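Local coordinates for PF14_0633 protein (Plasmodium falciparum, PDB 3IGM) that binds its cognate DNA through an AP2 domain, here as a domain-swapped dimer, and probably acts as a sequence-specific transcription factor, at residues Pro9-Asn14 against Trp20-Tyr25. Sequence-based numbering, arbitrary orientation.
Sequences PGVSWN and WLAFFY. With nucleotides of chain C.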
loop_
_atom_site.group_PDB
_atom_site.type_symbol
_atom_site.label_atom_id
_atom_site.label_comp_id
_atom_site.label_asym_id
_atom_site.label_seq_id
_atom_site.Cartn_x
_atom_site.Cartn_y
_atom_site.Cartn_z
ATOM N N PRO A 9 -5.494 21.365 -4.317
ATOM C CA PRO A 9 -4.240 22.067 -4.598
ATOM C C PRO A 9 -3.170 21.851 -3.526
ATOM O O PRO A 9 -3.390 22.144 -2.348
ATOM C CB PRO A 9 -4.657 23.544 -4.625
ATOM C CG PRO A 9 -6.085 23.528 -5.011
ATOM C CD PRO A 9 -6.659 22.268 -4.425
ATOM N N GLY A 10 -2.023 21.323 -3.944
ATOM C CA GLY A 10 -0.874 21.191 -3.071
ATOM C C GLY A 10 -0.744 19.812 -2.472
ATOM O O GLY A 10 0.275 19.500 -1.866
ATOM N N VAL A 11 -1.766 18.982 -2.640
ATOM C CA VAL A 11 -1.763 17.643 -2.060
ATOM C C VAL A 11 -1.605 16.597 -3.150
ATOM O O VAL A 11 -2.412 16.535 -4.081
ATOM C CB VAL A 11 -3.065 17.348 -1.245
ATOM C CG1 VAL A 11 -3.070 15.918 -0.721
ATOM C CG2 VAL A 11 -3.240 18.360 -0.098
ATOM N N SER A 12 -0.580 15.758 -3.033
ATOM C CA SER A 12 -0.343 14.728 -4.058
ATOM C C SER A 12 0.165 13.418 -3.500
ATOM O O SER A 12 0.897 13.385 -2.501
ATOM C CB SER A 12 0.598 15.228 -5.163
ATOM O OG SER A 12 1.775 15.813 -4.636
ATOM N N TRP A 13 -0.247 12.343 -4.168
ATOM C CA TRP A 13 0.178 11.000 -3.853
ATOM C C TRP A 13 1.616 10.723 -4.344
ATOM O O TRP A 13 1.919 10.838 -5.532
ATOM C CB TRP A 13 -0.810 10.010 -4.473
ATOM C CG TRP A 13 -0.578 8.579 -4.090
ATOM C CD1 TRP A 13 -0.113 7.577 -4.905
ATOM C CD2 TRP A 13 -0.815 7.974 -2.808
ATOM N NE1 TRP A 13 -0.043 6.396 -4.212
ATOM C CE2 TRP A 13 -0.469 6.605 -2.924
ATOM C CE3 TRP A 13 -1.283 8.456 -1.573
ATOM C CZ2 TRP A 13 -0.577 5.710 -1.852
ATOM C CZ3 TRP A 13 -1.388 7.568 -0.506
ATOM C CH2 TRP A 13 -1.039 6.208 -0.655
ATOM N N ASN A 14 2.489 10.362 -3.409
ATOM C CA ASN A 14 3.852 9.926 -3.705
ATOM C C ASN A 14 3.842 8.400 -3.773
ATOM O O ASN A 14 3.657 7.729 -2.759
ATOM C CB ASN A 14 4.811 10.453 -2.623
ATOM C CG ASN A 14 6.271 10.155 -2.921
ATOM O OD1 ASN A 14 6.669 8.995 -3.007
ATOM N ND2 ASN A 14 7.088 11.212 -3.037
ATOM N N TRP A 20 0.415 10.596 0.869
ATOM C CA TRP A 20 0.092 11.932 0.409
ATOM C C TRP A 20 1.100 12.888 1.007
ATOM O O TRP A 20 1.348 12.845 2.218
ATOM C CB TRP A 20 -1.298 12.365 0.912
ATOM C CG TRP A 20 -2.418 11.460 0.514
ATOM C CD1 TRP A 20 -2.994 10.485 1.271
ATOM C CD2 TRP A 20 -3.095 11.450 -0.750
ATOM N NE1 TRP A 20 -3.994 9.861 0.551
ATOM C CE2 TRP A 20 -4.073 10.436 -0.692
ATOM C CE3 TRP A 20 -2.965 12.201 -1.930
ATOM C CZ2 TRP A 20 -4.928 10.149 -1.773
ATOM C CZ3 TRP A 20 -3.815 11.909 -3.008
ATOM C CH2 TRP A 20 -4.783 10.898 -2.914
ATOM N N LEU A 21 1.688 13.750 0.179
ATOM C CA LEU A 21 2.435 14.869 0.725
ATOM C C LEU A 21 1.697 16.167 0.446
ATOM O O LEU A 21 1.172 16.383 -0.643
ATOM C CB LEU A 21 3.890 14.943 0.238
ATOM C CG LEU A 21 4.840 13.746 0.141
ATOM C CD1 LEU A 21 6.288 14.217 0.116
ATOM C CD2 LEU A 21 4.648 12.672 1.172
ATOM N N ALA A 22 1.627 16.999 1.472
ATOM C CA ALA A 22 1.082 18.338 1.365
ATOM C C ALA A 22 2.272 19.268 1.201
ATOM O O ALA A 22 3.155 19.353 2.078
ATOM C CB ALA A 22 0.273 18.680 2.629
ATOM N N PHE A 23 2.311 19.922 0.050
ATOM C CA PHE A 23 3.365 20.855 -0.312
ATOM C C PHE A 23 2.861 22.254 -0.050
ATOM O O PHE A 23 1.745 22.590 -0.421
ATOM C CB PHE A 23 3.765 20.680 -1.788
ATOM C CG PHE A 23 4.587 19.442 -2.037
ATOM C CD1 PHE A 23 5.984 19.510 -2.043
ATOM C CD2 PHE A 23 3.970 18.208 -2.219
ATOM C CE1 PHE A 23 6.752 18.376 -2.237
ATOM C CE2 PHE A 23 4.730 17.053 -2.412
ATOM C CZ PHE A 23 6.131 17.137 -2.428
ATOM N N PHE A 24 3.678 23.064 0.608
ATOM C CA PHE A 24 3.254 24.394 1.039
ATOM C C PHE A 24 4.443 25.337 0.996
ATOM O O PHE A 24 5.595 24.907 1.097
ATOM C CB PHE A 24 2.642 24.351 2.465
ATOM C CG PHE A 24 3.601 23.875 3.544
ATOM C CD1 PHE A 24 4.231 24.785 4.397
ATOM C CD2 PHE A 24 3.860 22.525 3.719
ATOM C CE1 PHE A 24 5.113 24.342 5.399
ATOM C CE2 PHE A 24 4.740 22.075 4.709
ATOM C CZ PHE A 24 5.362 22.980 5.551
ATOM N N TYR A 25 4.163 26.622 0.852
ATOM C CA TYR A 25 5.215 27.625 0.926
ATOM C C TYR A 25 5.400 28.135 2.349
ATOM O O TYR A 25 4.424 28.407 3.052
ATOM C CB TYR A 25 4.966 28.760 -0.075
ATOM C CG TYR A 25 5.348 28.338 -1.478
ATOM C CD1 TYR A 25 6.678 28.376 -1.904
ATOM C CD2 TYR A 25 4.387 27.851 -2.363
ATOM C CE1 TYR A 25 7.034 27.953 -3.189
ATOM C CE2 TYR A 25 4.735 27.439 -3.650
ATOM C CZ TYR A 25 6.056 27.492 -4.051
ATOM O OH TYR A 25 6.388 27.083 -5.321
ATOM P P DC C 3 -0.372 14.099 -9.252
ATOM O OP1 DC C 3 -0.831 13.212 -10.343
ATOM O OP2 DC C 3 -1.230 14.247 -8.044
ATOM O "O5'" DC C 3 1.099 13.631 -8.779
ATOM C "C5'" DC C 3 1.957 12.959 -9.692
ATOM C "C4'" DC C 3 3.428 12.976 -9.303
ATOM O "O4'" DC C 3 3.934 14.297 -8.977
ATOM C "C3'" DC C 3 3.837 12.063 -8.151
ATOM O "O3'" DC C 3 4.825 11.248 -8.705
ATOM C "C2'" DC C 3 4.499 12.996 -7.149
ATOM C "C1'" DC C 3 5.025 14.061 -8.115
ATOM N N1 DC C 3 5.480 15.316 -7.440
ATOM C C2 DC C 3 6.710 15.895 -7.797
ATOM O O2 DC C 3 7.404 15.371 -8.671
ATOM N N3 DC C 3 7.108 17.028 -7.170
ATOM C C4 DC C 3 6.333 17.567 -6.225
ATOM N N4 DC C 3 6.761 18.673 -5.623
ATOM C C5 DC C 3 5.081 17.000 -5.855
ATOM C C6 DC C 3 4.693 15.882 -6.475
ATOM P P DG C 2 -0.204 20.757 -6.924
ATOM O OP1 DG C 2 -1.648 20.838 -6.610
ATOM O OP2 DG C 2 0.817 20.680 -5.850
ATOM O "O5'" DG C 2 0.026 19.475 -7.850
ATOM C "C5'" DG C 2 -0.657 19.248 -9.113
ATOM C "C4'" DG C 2 -0.064 18.016 -9.809
ATOM O "O4'" DG C 2 1.326 18.280 -10.125
ATOM C "C3'" DG C 2 -0.022 16.715 -9.002
ATOM O "O3'" DG C 2 -0.152 15.570 -9.855
ATOM C "C2'" DG C 2 1.352 16.754 -8.326
ATOM C "C1'" DG C 2 2.197 17.432 -9.392
ATOM N N9 DG C 2 3.254 18.315 -8.918
ATOM C C8 DG C 2 3.231 19.221 -7.887
ATOM N N7 DG C 2 4.350 19.886 -7.751
ATOM C C5 DG C 2 5.159 19.385 -8.763
ATOM C C6 DG C 2 6.483 19.711 -9.131
ATOM O O6 DG C 2 7.237 20.534 -8.607
ATOM N N1 DG C 2 6.925 18.958 -10.214
ATOM C C2 DG C 2 6.178 18.015 -10.882
ATOM N N2 DG C 2 6.759 17.387 -11.923
ATOM N N3 DG C 2 4.933 17.706 -10.556
ATOM C C4 DG C 2 4.495 18.427 -9.493
ATOM P P DA C 4 5.044 9.707 -8.395
ATOM O OP1 DA C 4 4.155 8.949 -9.298
ATOM O OP2 DA C 4 5.052 9.401 -6.947
ATOM O "O5'" DA C 4 6.560 9.628 -8.913
ATOM C "C5'" DA C 4 6.949 10.336 -10.115
ATOM C "C4'" DA C 4 8.451 10.550 -10.248
ATOM O "O4'" DA C 4 8.878 11.783 -9.616
ATOM C "C3'" DA C 4 9.359 9.502 -9.639
ATOM O "O3'" DA C 4 10.525 9.468 -10.451
ATOM C "C2'" DA C 4 9.641 10.038 -8.233
ATOM C "C1'" DA C 4 9.729 11.536 -8.502
ATOM N N9 DA C 4 9.241 12.399 -7.432
ATOM C C8 DA C 4 8.028 12.278 -6.796
ATOM N N7 DA C 4 7.819 13.199 -5.889
ATOM C C5 DA C 4 8.953 13.995 -5.922
ATOM C C6 DA C 4 9.334 15.144 -5.193
ATOM N N6 DA C 4 8.570 15.705 -4.241
ATOM N N1 DA C 4 10.534 15.707 -5.470
ATOM C C2 DA C 4 11.305 15.140 -6.423
ATOM N N3 DA C 4 11.053 14.065 -7.171
ATOM C C4 DA C 4 9.846 13.525 -6.880
#
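The edge of the W13 indole stands on the face of W20 in a T-shaped stack, planes at 67°, on one side of the antiparallel hairpin formed by 11-14 and 19-26. W13 CE3 comes down over the centre of the W20 ring system, 3.5 Å from W20 CE2, while W13 CB lies over its six-membered ring as a CH-pi contact. Chi1 of W13 (-173°, CG anti to the backbone N) carries the indole out across W20, and chi2 turns its edge to that ring. V11 CG1 extends this apolar patch, 3.9 Å from W20 CE3. Backbone bonds hold the strands together: S12 and L21 bond each other reciprocally, and F23 N reaches G10 O at 2.8 Å, nearly straight at 177°. Packing between protein side chains is looser on the face of S12, L21 and F23: S12 OG is 3.9 Å from F23 CE2, and DNA supplies the closer neighbours. The amino group N4 of DC3 of chain C lies over one face of F23, offset toward the rim, 3.4 Å from F23 CE1; S12 OG approaches the same base at C6. G10 N gives a 2.7 Å hydrogen bond to OP1 of DG2 of chain C, and N14 ND2 bonds O4 of a thymine base. On the tryptophan side, the backbone O of K44 of the second subunit accepts a hydrogen bond from W20 NE1, the K44 side chain makes a cation-pi contact with W13, and A51 of that subunit's swapped helix packs on V11. The chemistry divides the AP2 hairpin: W13, W20, V11 and A22 pack on the partner's helix; S12, L21 and F23 pack on bases, the N14 bond probably helping to read sequence, while a backbone N-H grips a phosphate.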